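Local coordinates for protein methylxanthine N3-demethylase NdmB (Pseudomonas putida, PDB 6ICL) that catalyses the N3-demethylation of theobromine and related methylxanthines in caffeine degradation, as a Rieske oxygenase with a [2Fe-2S] cluster and a non-heme iron, at residues 46-51 with 175-180; 143-148 with 164-169; 188-193 with 341-346; 347-352 with 361-366. All blocks are in the same frame, centred on the assembly; numbering follows the deposited sequence.

How the interactions relate
From the N terminus, the first contact to open is interaction 1. Helix 43-48 of the Rieske part reaches strand 171-181 and closes a long loop rich in strands. Interaction 2 is nested inside that loop: the turn before strand 146-150 meets the loop that leads into strand 171-181. Val-175 packs against Tyr-144 and Phe-166, so the two contacts touch. Interaction 3 opens after interaction 1 has closed and brings helix 185-192 to helix 337-355. The hydroxyl of Tyr-179 probably bonds to Arg-188 between them. Interaction 4 follows in series, where helix 337-355 meets helix 357-365. Interactions 3 and 4 share helix 337-355, and Trp-345 NE1 probably bonds to Ser-363 O.

Interaction 1. Residues 46-51 with 175-180; sequences FERANA and VADSYI
Arg-48 and Asp-177 meet in one salt bridge at the surface. The CB of Arg-48 points toward the 175-180 segment. CB, CG and CD touch nothing in that segment. The chain then bends at chi3 (26°), which turns the guanidinium toward the aspartate. NE makes no contact there, and CZ stays 4.1 Å from Asp-177 OD1. The tip does the work: Arg-48 NH1 donates to Asp-177 OD1 at 3.1 Å, with an N-H...O angle of 163°. The oxygen lies at the edge of the guanidinium, in its plane. On the other side the fit is less regular, because the donor sits above the carboxylate plane. The two planes are 64° apart, consistent with a bond through NH1 alone. Arg-48 NH2 remains 4.2 Å from Asp-177 OD2. NH1 also bonds to Asn-44 OD1, its stronger polar partner, and this second bond should limit the swing of the group. The bridge joins helix 43-48 of the Rieske domain to Asp-177 in the short irregular break of strand 171-181, at the edge of the seven-stranded antiparallel sheet. His-301 of a second subunit packs on Arg-48, and strand 284-294 lies next to strand 171-181 in the sheet.

Interaction 2. Residues 143-148 with 164-169; sequences KYDIVW and SDFDNP
The Phe-166 ring has Tyr-144 over one face and Asp-145 at its edge. Tyr-144 sits in a type I' beta turn, Lys-143 to Ile-146, the tight connection of a beta hairpin between strands 137-143 and 146-150. Its CA makes a CH-pi contact over the face of Phe-166, 3.7 Å from the ring centroid. The Tyr-144 ring turns its own edge to the same phenylalanine in an edge-to-face pair, with centroids 5.8 Å apart and planes at 62°. Lys-143 CG covers one face of the tyrosine. Phe-166 CG is anti to the backbone N (chi1 -170°), which carries the ring out toward the hairpin. It comes from the type I turn Asp-165 to Asn-168, in the loop before strand 171-181. Val-173 and Val-175 of that strand also touch Phe-166. With the ring cut back to an alanine, the Tyr-144 turn would probably lose its aromatic cover and a gap would open beside the two valines. The tyrosine has another tie, since its hydroxyl bonds to Pro-161 O and Leu-163 N. Asp-145 meets the phenylalanine with its carboxylate plane 82° from the ring plane. Its OD2 lies in the ring plane, 3.7 Å from Phe-166 CZ.

Interaction 3. Residues 188-193 with 341-346; sequences RWENFT and QFRKWH
Glu-190 and Arg-343 form a two-pronged salt bridge between two helices. Arg-343 NE donates to Glu-190 OE2 at 2.6 Å, and Arg-343 NH2 donates to Glu-190 OE1 at 2.9 Å. Both oxygens use their syn lone pairs. Guanidinium and carboxylate are nearly coplanar, 21° apart, so the side-on grip should fix the rotation of both groups. Arg-343 NH2 has a second carboxylate partner, Glu-330. Next to the bridge, Glu-190 OE2 lies at the edge of the Phe-342 ring. This ring forms an offset stack on the six-membered ring of Trp-189, with centroids 3.8 Å apart and planes at 4°. His-346 CD2 covers the other face of Phe-342, and Thr-193 CG2 the other face of the indole. Trp-189 NE1 is held by Ser-257 O. Both segments belong to the vanillate O-demethylase oxygenase C-terminal domain, and neighbouring Asn-191 bonds to the iron ligand Asp-314. Segments 188-192 and 341-346 run roughly antiparallel (151°), their axes 11.6 Å apart at closest approach. Helix 185-192 thus packs on helix 337-355, and Leu-226 of strand 225-230 touches both stacked rings.

Interaction 4. Residues 347-352 with 361-366; sequences KELSLS and RDSVLT
Ser-363 points its CB toward helix 337-355 and is met there by Glu-348, Leu-349 and Ser-352. With chi1 at -180° its hydroxyl lies opposite the backbone N and reaches the glutamate. Ser-363 OG donates to Glu-348 OE2 at 2.9 Å, approaching from above the carboxylate plane. The glutamate chain is extended, and its other oxygen, OE1, forms a salt bridge with Arg-221. A glutamine in its place would probably lose that charge pairing and leave Arg-221 without this charged partner. Leu-349 reaches across with CD2, which lies 3.3 Å from Ser-363 OG and 3.7 Å from Val-364 CG2. The leucine and valine side chains cross at about a right angle. Ser-352 OG bonds back to Glu-348 O at 2.8 Å and lies against Ser-363 CB. Small serines here go with a close approach of segments 347-352 and 361-365, whose axes come within 9.1 Å. These segments run roughly antiparallel (156°), so helices 337-355 and 357-365 form a helical hairpin near the C terminus.

Interaction 1. Residues 46-51 with 175-180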
loop_
_atom_site.group_PDB
_atom_site.type_symbol
_atom_site.label_atom_id
_atom_site.label_comp_id
_atom_site.label_asym_id
_atom_site.label_seq_id
_atom_site.Cartn_x
_atom_site.Cartn_y
_atom_site.Cartn_z
ATOM N N PHE A 46 27.624 -7.669 3.130
ATOM C CA PHE A 46 27.739 -9.120 3.040
ATOM C C PHE A 46 27.419 -9.793 4.381
ATOM O O PHE A 46 26.733 -10.825 4.428
ATOM C CB PHE A 46 29.147 -9.504 2.586
ATOM C CG PHE A 46 29.444 -10.933 2.794
ATOM C CD1 PHE A 46 28.978 -11.889 1.885
ATOM C CD2 PHE A 46 30.140 -11.349 3.921
ATOM C CE1 PHE A 46 29.240 -13.249 2.091
ATOM C CE2 PHE A 46 30.387 -12.691 4.136
ATOM C CZ PHE A 46 29.939 -13.646 3.209
ATOM N N GLU A 47 27.940 -9.240 5.474
ATOM C CA GLU A 47 27.739 -9.848 6.789
ATOM C C GLU A 47 26.295 -9.727 7.272
ATOM O O GLU A 47 25.824 -10.605 8.001
ATOM C CB GLU A 47 28.707 -9.223 7.796
ATOM C CG GLU A 47 30.171 -9.609 7.499
ATOM C CD GLU A 47 31.160 -9.042 8.526
ATOM O OE1 GLU A 47 30.795 -8.097 9.260
ATOM O OE2 GLU A 47 32.296 -9.559 8.610
ATOM N N ARG A 48 25.566 -8.685 6.851
ATOM C CA ARG A 48 24.145 -8.506 7.176
ATOM C C ARG A 48 23.193 -9.344 6.324
ATOM O O ARG A 48 22.009 -9.404 6.653
ATOM C CB ARG A 48 23.721 -7.047 6.982
ATOM C CG ARG A 48 24.041 -6.112 8.105
ATOM C CD ARG A 48 24.164 -4.648 7.590
ATOM N NE ARG A 48 23.419 -4.341 6.361
ATOM C CZ ARG A 48 23.679 -3.283 5.570
ATOM N NH1 ARG A 48 24.679 -2.444 5.862
ATOM N NH2 ARG A 48 22.954 -3.059 4.481
ATOM N N ALA A 49 23.656 -9.928 5.216
ATOM C CA ALA A 49 22.787 -10.646 4.290
ATOM C C ALA A 49 22.239 -11.957 4.851
ATOM O O ALA A 49 21.256 -12.479 4.321
ATOM C CB ALA A 49 23.556 -10.954 3.011
ATOM N N ASN A 50 22.864 -12.524 5.876
ATOM C CA ASN A 50 22.458 -13.821 6.398
ATOM C C ASN A 50 22.751 -13.782 7.890
ATOM O O ASN A 50 23.766 -13.209 8.290
ATOM C CB ASN A 50 23.221 -14.965 5.687
ATOM C CG ASN A 50 22.792 -16.359 6.158
ATOM O OD1 ASN A 50 23.139 -16.793 7.256
ATOM N ND2 ASN A 50 22.066 -17.076 5.310
ATOM N N ALA A 51 21.848 -14.359 8.707
ATOM C CA ALA A 51 22.011 -14.356 10.159
ATOM C C ALA A 51 23.349 -14.935 10.604
ATOM O O ALA A 51 23.804 -14.625 11.707
ATOM C CB ALA A 51 20.863 -15.147 10.851
ATOM N N VAL A 175 33.009 4.027 4.778
ATOM C CA VAL A 175 32.589 3.167 3.678
ATOM C C VAL A 175 31.060 3.167 3.666
ATOM O O VAL A 175 30.407 2.589 4.544
ATOM C CB VAL A 175 33.154 1.746 3.812
ATOM C CG1 VAL A 175 32.770 0.906 2.584
ATOM C CG2 VAL A 175 34.667 1.797 3.982
ATOM N N ALA A 176 30.480 3.847 2.693
ATOM C CA ALA A 176 29.039 4.034 2.653
ATOM C C ALA A 176 28.337 2.750 2.219
ATOM O O ALA A 176 28.902 1.929 1.490
ATOM C CB ALA A 176 28.697 5.182 1.695
ATOM N N ASP A 177 27.091 2.570 2.678
ATOM C CA ASP A 177 26.237 1.559 2.058
ATOM C C ASP A 177 26.155 1.843 0.564
ATOM O O ASP A 177 26.177 2.998 0.139
ATOM C CB ASP A 177 24.812 1.565 2.643
ATOM C CG ASP A 177 24.710 0.889 4.012
ATOM O OD1 ASP A 177 25.639 0.183 4.462
ATOM O OD2 ASP A 177 23.653 1.056 4.635
ATOM N N SER A 178 26.069 0.792 -0.233
ATOM C CA SER A 178 25.969 1.000 -1.675
ATOM C C SER A 178 24.563 1.478 -2.067
ATOM O O SER A 178 23.592 1.323 -1.322
ATOM C CB SER A 178 26.305 -0.290 -2.405
ATOM O OG SER A 178 25.267 -1.238 -2.184
ATOM N N TYR A 179 24.451 2.066 -3.260
ATOM C CA TYR A 179 23.152 2.535 -3.732
ATOM C C TYR A 179 23.013 2.220 -5.216
ATOM O O TYR A 179 24.006 2.186 -5.956
ATOM C CB TYR A 179 22.952 4.051 -3.477
ATOM C CG TYR A 179 23.956 4.912 -4.201
ATOM C CD1 TYR A 179 25.207 5.162 -3.638
ATOM C CD2 TYR A 179 23.665 5.477 -5.456
ATOM C CE1 TYR A 179 26.157 5.945 -4.300
ATOM C CE2 TYR A 179 24.629 6.256 -6.131
ATOM C CZ TYR A 179 25.863 6.491 -5.536
ATOM O OH TYR A 179 26.838 7.259 -6.166
ATOM N N ILE A 180 21.762 1.982 -5.638
ATOM C CA ILE A 180 21.427 1.608 -7.012
ATOM C C ILE A 180 20.948 2.865 -7.735
ATOM O O ILE A 180 20.166 3.649 -7.180
ATOM C CB ILE A 180 20.348 0.506 -7.035
ATOM C CG1 ILE A 180 20.916 -0.816 -6.514
ATOM C CG2 ILE A 180 19.729 0.332 -8.430
ATOM C CD1 ILE A 180 21.445 -1.738 -7.610
#

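Interaction 2. Residues 143-148 with 164-169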
loop_
_atom_site.group_PDB
_atom_site.type_symbol
_atom_site.label_atom_id
_atom_site.label_comp_id
_atom_site.label_asym_id
_atom_site.label_seq_id
_atom_site.Cartn_x
_atom_site.Cartn_y
_atom_site.Cartn_z
ATOM N N LYS A 143 38.719 -5.670 -0.227
ATOM C CA LYS A 143 39.673 -4.578 -0.112
ATOM C C LYS A 143 38.902 -3.302 0.162
ATOM O O LYS A 143 37.856 -3.068 -0.437
ATOM C CB LYS A 143 40.526 -4.432 -1.377
ATOM C CG LYS A 143 41.792 -3.577 -1.173
ATOM C CD LYS A 143 42.696 -3.641 -2.393
ATOM C CE LYS A 143 44.008 -2.901 -2.154
ATOM N NZ LYS A 143 44.909 -3.098 -3.340
ATOM N N TYR A 144 39.415 -2.497 1.086
ATOM C CA TYR A 144 38.742 -1.291 1.566
ATOM C C TYR A 144 37.353 -1.603 2.132
ATOM O O TYR A 144 36.428 -0.786 2.012
ATOM C CB TYR A 144 38.613 -0.212 0.482
ATOM C CG TYR A 144 39.719 -0.129 -0.549
ATOM C CD1 TYR A 144 41.041 0.160 -0.189
ATOM C CD2 TYR A 144 39.430 -0.307 -1.897
ATOM C CE1 TYR A 144 42.048 0.276 -1.158
ATOM C CE2 TYR A 144 40.420 -0.212 -2.862
ATOM C CZ TYR A 144 41.725 0.081 -2.498
ATOM O OH TYR A 144 42.677 0.186 -3.497
ATOM N N ASP A 145 37.203 -2.781 2.740
ATOM C CA ASP A 145 35.933 -3.237 3.310
ATOM C C ASP A 145 34.846 -3.325 2.247
ATOM O O ASP A 145 33.663 -3.092 2.518
ATOM C CB ASP A 145 35.494 -2.355 4.484
ATOM C CG ASP A 145 36.416 -2.518 5.699
ATOM O OD1 ASP A 145 37.080 -3.584 5.798
ATOM O OD2 ASP A 145 36.483 -1.585 6.537
ATOM N N ILE A 146 35.252 -3.686 1.033
ATOM C CA ILE A 146 34.341 -3.925 -0.074
ATOM C C ILE A 146 34.682 -5.274 -0.684
ATOM O O ILE A 146 35.854 -5.663 -0.709
ATOM C CB ILE A 146 34.438 -2.784 -1.105
ATOM C CG1 ILE A 146 33.734 -1.539 -0.546
ATOM C CG2 ILE A 146 33.858 -3.217 -2.444
ATOM C CD1 ILE A 146 33.877 -0.289 -1.422
ATOM N N VAL A 147 33.663 -6.010 -1.137
ATOM C CA VAL A 147 33.855 -7.297 -1.800
ATOM C C VAL A 147 33.965 -7.093 -3.309
ATOM O O VAL A 147 33.033 -6.588 -3.949
ATOM C CB VAL A 147 32.709 -8.263 -1.471
ATOM C CG1 VAL A 147 32.981 -9.640 -2.088
ATOM C CG2 VAL A 147 32.516 -8.361 0.041
ATOM N N TRP A 148 35.091 -7.529 -3.881
ATOM C CA TRP A 148 35.406 -7.384 -5.298
ATOM C C TRP A 148 35.406 -8.748 -5.960
ATOM O O TRP A 148 35.868 -9.737 -5.380
ATOM C CB TRP A 148 36.787 -6.747 -5.492
ATOM C CG TRP A 148 36.913 -5.434 -4.865
ATOM C CD1 TRP A 148 37.263 -5.164 -3.567
ATOM C CD2 TRP A 148 36.667 -4.181 -5.486
ATOM N NE1 TRP A 148 37.263 -3.806 -3.351
ATOM C CE2 TRP A 148 36.900 -3.180 -4.519
ATOM C CE3 TRP A 148 36.280 -3.801 -6.779
ATOM C CZ2 TRP A 148 36.743 -1.827 -4.799
ATOM C CZ3 TRP A 148 36.140 -2.466 -7.059
ATOM C CH2 TRP A 148 36.368 -1.488 -6.074
ATOM N N SER A 164 43.036 6.023 -2.268
ATOM C CA SER A 164 44.143 6.538 -1.481
ATOM C C SER A 164 43.724 6.697 -0.026
ATOM O O SER A 164 42.555 6.971 0.276
ATOM C CB SER A 164 44.637 7.876 -2.036
ATOM O OG SER A 164 43.706 8.921 -1.815
ATOM N N ASP A 165 44.697 6.513 0.873
ATOM C CA ASP A 165 44.624 6.905 2.285
ATOM C C ASP A 165 43.719 6.029 3.145
ATOM O O ASP A 165 43.415 6.432 4.276
ATOM C CB ASP A 165 44.158 8.355 2.470
ATOM C CG ASP A 165 45.063 9.356 1.785
ATOM O OD1 ASP A 165 44.835 9.665 0.592
ATOM O OD2 ASP A 165 46.001 9.845 2.446
ATOM N N PHE A 166 43.296 4.856 2.678
ATOM C CA PHE A 166 42.493 3.987 3.532
ATOM C C PHE A 166 43.242 3.662 4.817
ATOM O O PHE A 166 42.643 3.619 5.897
ATOM C CB PHE A 166 42.107 2.717 2.764
ATOM C CG PHE A 166 41.075 1.834 3.471
ATOM C CD1 PHE A 166 39.712 2.103 3.369
ATOM C CD2 PHE A 166 41.479 0.718 4.199
ATOM C CE1 PHE A 166 38.767 1.284 3.997
ATOM C CE2 PHE A 166 40.556 -0.094 4.837
ATOM C CZ PHE A 166 39.190 0.190 4.735
ATOM N N ASP A 167 44.565 3.507 4.731
ATOM C CA ASP A 167 45.397 3.135 5.866
ATOM C C ASP A 167 46.169 4.303 6.467
ATOM O O ASP A 167 47.057 4.078 7.289
ATOM C CB ASP A 167 46.375 2.039 5.449
ATOM C CG ASP A 167 45.671 0.751 5.082
ATOM O OD1 ASP A 167 44.767 0.323 5.840
ATOM O OD2 ASP A 167 46.009 0.173 4.026
ATOM N N ASN A 168 45.852 5.534 6.095
ATOM C CA ASN A 168 46.561 6.705 6.600
ATOM C C ASN A 168 46.087 7.044 8.009
ATOM O O ASN A 168 44.961 7.531 8.192
ATOM C CB ASN A 168 46.358 7.885 5.644
ATOM C CG ASN A 168 46.913 9.199 6.182
ATOM O OD1 ASN A 168 47.501 9.267 7.260
ATOM N ND2 ASN A 168 46.721 10.257 5.414
ATOM N N PRO A 169 46.933 6.856 9.027
ATOM C CA PRO A 169 46.465 7.010 10.414
ATOM C C PRO A 169 46.146 8.445 10.804
ATOM O O PRO A 169 45.597 8.660 11.893
ATOM C CB PRO A 169 47.632 6.449 11.239
ATOM C CG PRO A 169 48.835 6.754 10.415
ATOM C CD PRO A 169 48.383 6.585 8.964
#

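Interaction 3. Residues 188-193 with 341-346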
loop_
_atom_site.group_PDB
_atom_site.type_symbol
_atom_site.label_atom_id
_atom_site.label_comp_id
_atom_site.label_asym_id
_atom_site.label_seq_id
_atom_site.Cartn_x
_atom_site.Cartn_y
_atom_site.Cartn_z
ATOM N N ARG A 188 27.179 6.859 -14.753
ATOM C CA ARG A 188 27.507 7.261 -13.383
ATOM C C ARG A 188 28.929 7.819 -13.296
ATOM O O ARG A 188 29.167 8.828 -12.624
ATOM C CB ARG A 188 27.337 6.084 -12.423
ATOM C CG ARG A 188 26.909 6.514 -11.018
ATOM C CD ARG A 188 28.111 6.899 -10.216
ATOM N NE ARG A 188 27.799 7.706 -9.037
ATOM C CZ ARG A 188 27.639 9.026 -9.051
ATOM N NH1 ARG A 188 27.730 9.707 -10.192
ATOM N NH2 ARG A 188 27.378 9.667 -7.925
ATOM N N TRP A 189 29.882 7.162 -13.954
ATOM C CA TRP A 189 31.262 7.638 -13.955
ATOM C C TRP A 189 31.365 9.031 -14.574
ATOM O O TRP A 189 31.951 9.948 -13.983
ATOM C CB TRP A 189 32.141 6.636 -14.710
ATOM C CG TRP A 189 33.597 6.866 -14.515
ATOM C CD1 TRP A 189 34.405 6.253 -13.609
ATOM C CD2 TRP A 189 34.430 7.776 -15.249
ATOM N NE1 TRP A 189 35.697 6.713 -13.738
ATOM C CE2 TRP A 189 35.737 7.652 -14.738
ATOM C CE3 TRP A 189 34.196 8.681 -16.294
ATOM C CZ2 TRP A 189 36.815 8.407 -15.227
ATOM C CZ3 TRP A 189 35.283 9.432 -16.789
ATOM C CH2 TRP A 189 36.563 9.285 -16.253
ATOM N N GLU A 190 30.768 9.221 -15.755
ATOM C CA GLU A 190 30.845 10.533 -16.396
ATOM C C GLU A 190 30.172 11.606 -15.563
ATOM O O GLU A 190 30.605 12.762 -15.576
ATOM C CB GLU A 190 30.215 10.493 -17.781
ATOM C CG GLU A 190 30.944 9.561 -18.723
ATOM C CD GLU A 190 30.424 9.687 -20.136
ATOM O OE1 GLU A 190 29.377 10.337 -20.322
ATOM O OE2 GLU A 190 31.051 9.128 -21.053
ATOM N N ASN A 191 29.115 11.256 -14.836
ATOM C CA ASN A 191 28.518 12.229 -13.928
ATOM C C ASN A 191 29.490 12.628 -12.824
ATOM O O ASN A 191 29.550 13.797 -12.433
ATOM C CB ASN A 191 27.235 11.660 -13.321
ATOM C CG ASN A 191 26.642 12.570 -12.257
ATOM O OD1 ASN A 191 26.521 12.184 -11.099
ATOM N ND2 ASN A 191 26.287 13.781 -12.643
ATOM N N PHE A 192 30.253 11.662 -12.293
ATOM C CA PHE A 192 31.077 11.950 -11.115
ATOM C C PHE A 192 32.283 12.824 -11.466
ATOM O O PHE A 192 32.761 13.593 -10.621
ATOM C CB PHE A 192 31.537 10.643 -10.469
ATOM C CG PHE A 192 32.043 10.802 -9.052
ATOM C CD1 PHE A 192 31.166 10.749 -7.976
ATOM C CD2 PHE A 192 33.403 10.961 -8.793
ATOM C CE1 PHE A 192 31.617 10.883 -6.664
ATOM C CE2 PHE A 192 33.874 11.088 -7.471
ATOM C CZ PHE A 192 32.969 11.037 -6.405
ATOM N N THR A 193 32.783 12.723 -12.695
ATOM C CA THR A 193 33.995 13.416 -13.112
ATOM C C THR A 193 33.697 14.707 -13.873
ATOM O O THR A 193 34.568 15.211 -14.585
ATOM C CB THR A 193 34.862 12.492 -13.975
ATOM O OG1 THR A 193 34.118 12.078 -15.122
ATOM C CG2 THR A 193 35.321 11.243 -13.198
ATOM N N GLN A 341 37.815 11.095 -23.540
ATOM C CA GLN A 341 38.920 10.163 -23.303
ATOM C C GLN A 341 38.436 8.881 -22.628
ATOM O O GLN A 341 38.943 7.785 -22.904
ATOM C CB GLN A 341 39.996 10.846 -22.457
ATOM C CG GLN A 341 40.685 11.976 -23.209
ATOM C CD GLN A 341 41.156 11.517 -24.584
ATOM O OE1 GLN A 341 41.856 10.507 -24.710
ATOM N NE2 GLN A 341 40.750 12.237 -25.617
ATOM N N PHE A 342 37.440 9.001 -21.753
ATOM C CA PHE A 342 36.849 7.828 -21.114
ATOM C C PHE A 342 36.163 6.939 -22.145
ATOM O O PHE A 342 36.395 5.721 -22.204
ATOM C CB PHE A 342 35.868 8.314 -20.045
ATOM C CG PHE A 342 35.157 7.218 -19.288
ATOM C CD1 PHE A 342 35.840 6.431 -18.360
ATOM C CD2 PHE A 342 33.789 7.041 -19.439
ATOM C CE1 PHE A 342 35.161 5.451 -17.627
ATOM C CE2 PHE A 342 33.093 6.064 -18.706
ATOM C CZ PHE A 342 33.786 5.273 -17.797
ATOM N N ARG A 343 35.319 7.541 -22.978
ATOM C CA ARG A 343 34.654 6.793 -24.041
ATOM C C ARG A 343 35.656 6.169 -25.013
ATOM O O ARG A 343 35.488 5.017 -25.432
ATOM C CB ARG A 343 33.685 7.714 -24.774
ATOM C CG ARG A 343 32.600 8.232 -23.866
ATOM C CD ARG A 343 31.640 9.134 -24.558
ATOM N NE ARG A 343 30.581 9.486 -23.630
ATOM C CZ ARG A 343 29.319 9.709 -23.965
ATOM N NH1 ARG A 343 28.945 9.617 -25.227
ATOM N NH2 ARG A 343 28.424 10.005 -23.035
ATOM N N LYS A 344 36.714 6.907 -25.368
ATOM C CA LYS A 344 37.738 6.366 -26.264
ATOM C C LYS A 344 38.349 5.100 -25.697
ATOM O O LYS A 344 38.471 4.086 -26.393
ATOM C CB LYS A 344 38.844 7.396 -26.499
ATOM C CG LYS A 344 38.503 8.520 -27.456
ATOM C CD LYS A 344 39.804 9.178 -27.972
ATOM C CE LYS A 344 39.545 10.446 -28.809
ATOM N NZ LYS A 344 38.813 10.192 -30.088
ATOM N N TRP A 345 38.758 5.144 -24.429
ATOM C CA TRP A 345 39.435 3.986 -23.869
ATOM C C TRP A 345 38.465 2.835 -23.655
ATOM O O TRP A 345 38.838 1.676 -23.860
ATOM C CB TRP A 345 40.147 4.364 -22.573
ATOM C CG TRP A 345 41.243 3.427 -22.195
ATOM C CD1 TRP A 345 41.644 2.310 -22.879
ATOM C CD2 TRP A 345 42.091 3.522 -21.051
ATOM N NE1 TRP A 345 42.678 1.698 -22.213
ATOM C CE2 TRP A 345 42.976 2.425 -21.093
ATOM C CE3 TRP A 345 42.179 4.421 -19.982
ATOM C CZ2 TRP A 345 43.935 2.203 -20.119
ATOM C CZ3 TRP A 345 43.149 4.204 -19.014
ATOM C CH2 TRP A 345 44.018 3.109 -19.096
ATOM N N HIS A 346 37.208 3.126 -23.298
ATOM C CA HIS A 346 36.215 2.059 -23.200
ATOM C C HIS A 346 36.034 1.365 -24.549
ATOM O O HIS A 346 36.019 0.134 -24.624
ATOM C CB HIS A 346 34.879 2.613 -22.687
ATOM C CG HIS A 346 34.652 2.379 -21.226
ATOM N ND1 HIS A 346 33.944 1.291 -20.754
ATOM C CD2 HIS A 346 35.052 3.076 -20.133
ATOM C CE1 HIS A 346 33.912 1.334 -19.432
ATOM N NE2 HIS A 346 34.576 2.406 -19.030
#

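Interaction 4. Residues 347-352 with 361-366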
loop_
_atom_site.group_PDB
_atom_site.type_symbol
_atom_site.label_atom_id
_atom_site.label_comp_id
_atom_site.label_asym_id
_atom_site.label_seq_id
_atom_site.Cartn_x
_atom_site.Cartn_y
_atom_site.Cartn_z
ATOM N N LYS A 347 35.923 2.146 -25.632
ATOM C CA LYS A 347 35.729 1.550 -26.956
ATOM C C LYS A 347 36.920 0.699 -27.359
ATOM O O LYS A 347 36.758 -0.393 -27.913
ATOM C CB LYS A 347 35.501 2.642 -28.007
ATOM C CG LYS A 347 35.153 2.096 -29.396
ATOM C CD LYS A 347 33.858 1.297 -29.324
ATOM C CE LYS A 347 33.387 0.794 -30.679
ATOM N NZ LYS A 347 32.285 -0.219 -30.526
ATOM N N GLU A 348 38.126 1.192 -27.090
ATOM C CA GLU A 348 39.330 0.455 -27.439
ATOM C C GLU A 348 39.434 -0.835 -26.632
ATOM O O GLU A 348 39.776 -1.895 -27.176
ATOM C CB GLU A 348 40.542 1.357 -27.210
ATOM C CG GLU A 348 41.897 0.685 -27.333
ATOM C CD GLU A 348 43.023 1.633 -26.969
ATOM O OE1 GLU A 348 42.888 2.860 -27.226
ATOM O OE2 GLU A 348 44.029 1.151 -26.401
ATOM N N LEU A 349 39.128 -0.759 -25.329
ATOM C CA LEU A 349 39.110 -1.949 -24.481
ATOM C C LEU A 349 38.073 -2.952 -24.958
ATOM O O LEU A 349 38.338 -4.159 -24.998
ATOM C CB LEU A 349 38.828 -1.552 -23.035
ATOM C CG LEU A 349 39.946 -0.775 -22.371
ATOM C CD1 LEU A 349 39.406 -0.013 -21.164
ATOM C CD2 LEU A 349 41.068 -1.715 -21.962
ATOM N N SER A 350 36.889 -2.472 -25.325
ATOM C CA SER A 350 35.851 -3.364 -25.829
ATOM C C SER A 350 36.318 -4.114 -27.074
ATOM O O SER A 350 36.046 -5.312 -27.233
ATOM C CB SER A 350 34.594 -2.549 -26.132
ATOM O OG SER A 350 33.632 -3.319 -26.820
ATOM N N LEU A 351 37.016 -3.421 -27.975
ATOM C CA LEU A 351 37.493 -4.072 -29.194
ATOM C C LEU A 351 38.685 -4.967 -28.904
ATOM O O LEU A 351 38.767 -6.079 -29.436
ATOM C CB LEU A 351 37.858 -3.024 -30.240
ATOM C CG LEU A 351 36.704 -2.144 -30.690
ATOM C CD1 LEU A 351 37.230 -0.909 -31.402
ATOM C CD2 LEU A 351 35.818 -2.955 -31.590
ATOM N N SER A 352 39.605 -4.508 -28.044
ATOM C CA SER A 352 40.808 -5.287 -27.752
ATOM C C SER A 352 40.461 -6.635 -27.143
ATOM O O SER A 352 41.116 -7.648 -27.431
ATOM C CB SER A 352 41.725 -4.520 -26.806
ATOM O OG SER A 352 42.154 -3.311 -27.381
ATOM N N ARG A 361 45.728 -6.751 -23.209
ATOM C CA ARG A 361 46.782 -6.378 -22.270
ATOM C C ARG A 361 47.487 -5.105 -22.717
ATOM O O ARG A 361 47.876 -4.274 -21.882
ATOM C CB ARG A 361 47.790 -7.519 -22.113
ATOM C CG ARG A 361 47.226 -8.790 -21.480
ATOM C CD ARG A 361 48.262 -9.922 -21.442
ATOM N NE ARG A 361 49.527 -9.495 -20.857
ATOM C CZ ARG A 361 49.836 -9.602 -19.570
ATOM N NH1 ARG A 361 48.964 -10.125 -18.716
ATOM N NH2 ARG A 361 51.014 -9.175 -19.135
ATOM N N ASP A 362 47.654 -4.932 -24.033
ATOM C CA ASP A 362 48.263 -3.711 -24.548
ATOM C C ASP A 362 47.387 -2.509 -24.250
ATOM O O ASP A 362 47.877 -1.467 -23.795
ATOM C CB ASP A 362 48.501 -3.831 -26.055
ATOM C CG ASP A 362 49.781 -4.574 -26.386
ATOM O OD1 ASP A 362 50.713 -4.584 -25.549
ATOM O OD2 ASP A 362 49.852 -5.137 -27.498
ATOM N N SER A 363 46.086 -2.636 -24.509
ATOM C CA SER A 363 45.167 -1.531 -24.268
ATOM C C SER A 363 45.134 -1.144 -22.787
ATOM O O SER A 363 45.191 0.046 -22.451
ATOM C CB SER A 363 43.778 -1.903 -24.766
ATOM O OG SER A 363 42.887 -0.824 -24.540
ATOM N N VAL A 364 45.069 -2.137 -21.890
ATOM C CA VAL A 364 45.046 -1.855 -20.450
ATOM C C VAL A 364 46.358 -1.217 -20.006
ATOM O O VAL A 364 46.372 -0.207 -19.291
ATOM C CB VAL A 364 44.771 -3.142 -19.642
ATOM C CG1 VAL A 364 44.947 -2.887 -18.155
ATOM C CG2 VAL A 364 43.389 -3.708 -19.911
ATOM N N LEU A 365 47.487 -1.818 -20.401
ATOM C CA LEU A 365 48.769 -1.533 -19.758
ATOM C C LEU A 365 49.597 -0.435 -20.422
ATOM O O LEU A 365 50.523 0.086 -19.784
ATOM C CB LEU A 365 49.599 -2.814 -19.697
ATOM C CG LEU A 365 48.986 -3.921 -18.847
ATOM C CD1 LEU A 365 49.652 -5.253 -19.166
ATOM C CD2 LEU A 365 49.140 -3.574 -17.370
ATOM N N THR A 366 49.308 -0.064 -21.666
ATOM C CA THR A 366 50.131 0.932 -22.361
ATOM C C THR A 366 49.860 2.336 -21.829
ATOM O O THR A 366 48.750 2.860 -21.982
ATOM C CB THR A 366 49.863 0.895 -23.865
ATOM O OG1 THR A 366 50.289 -0.365 -24.404
ATOM C CG2 THR A 366 50.589 2.035 -24.563
#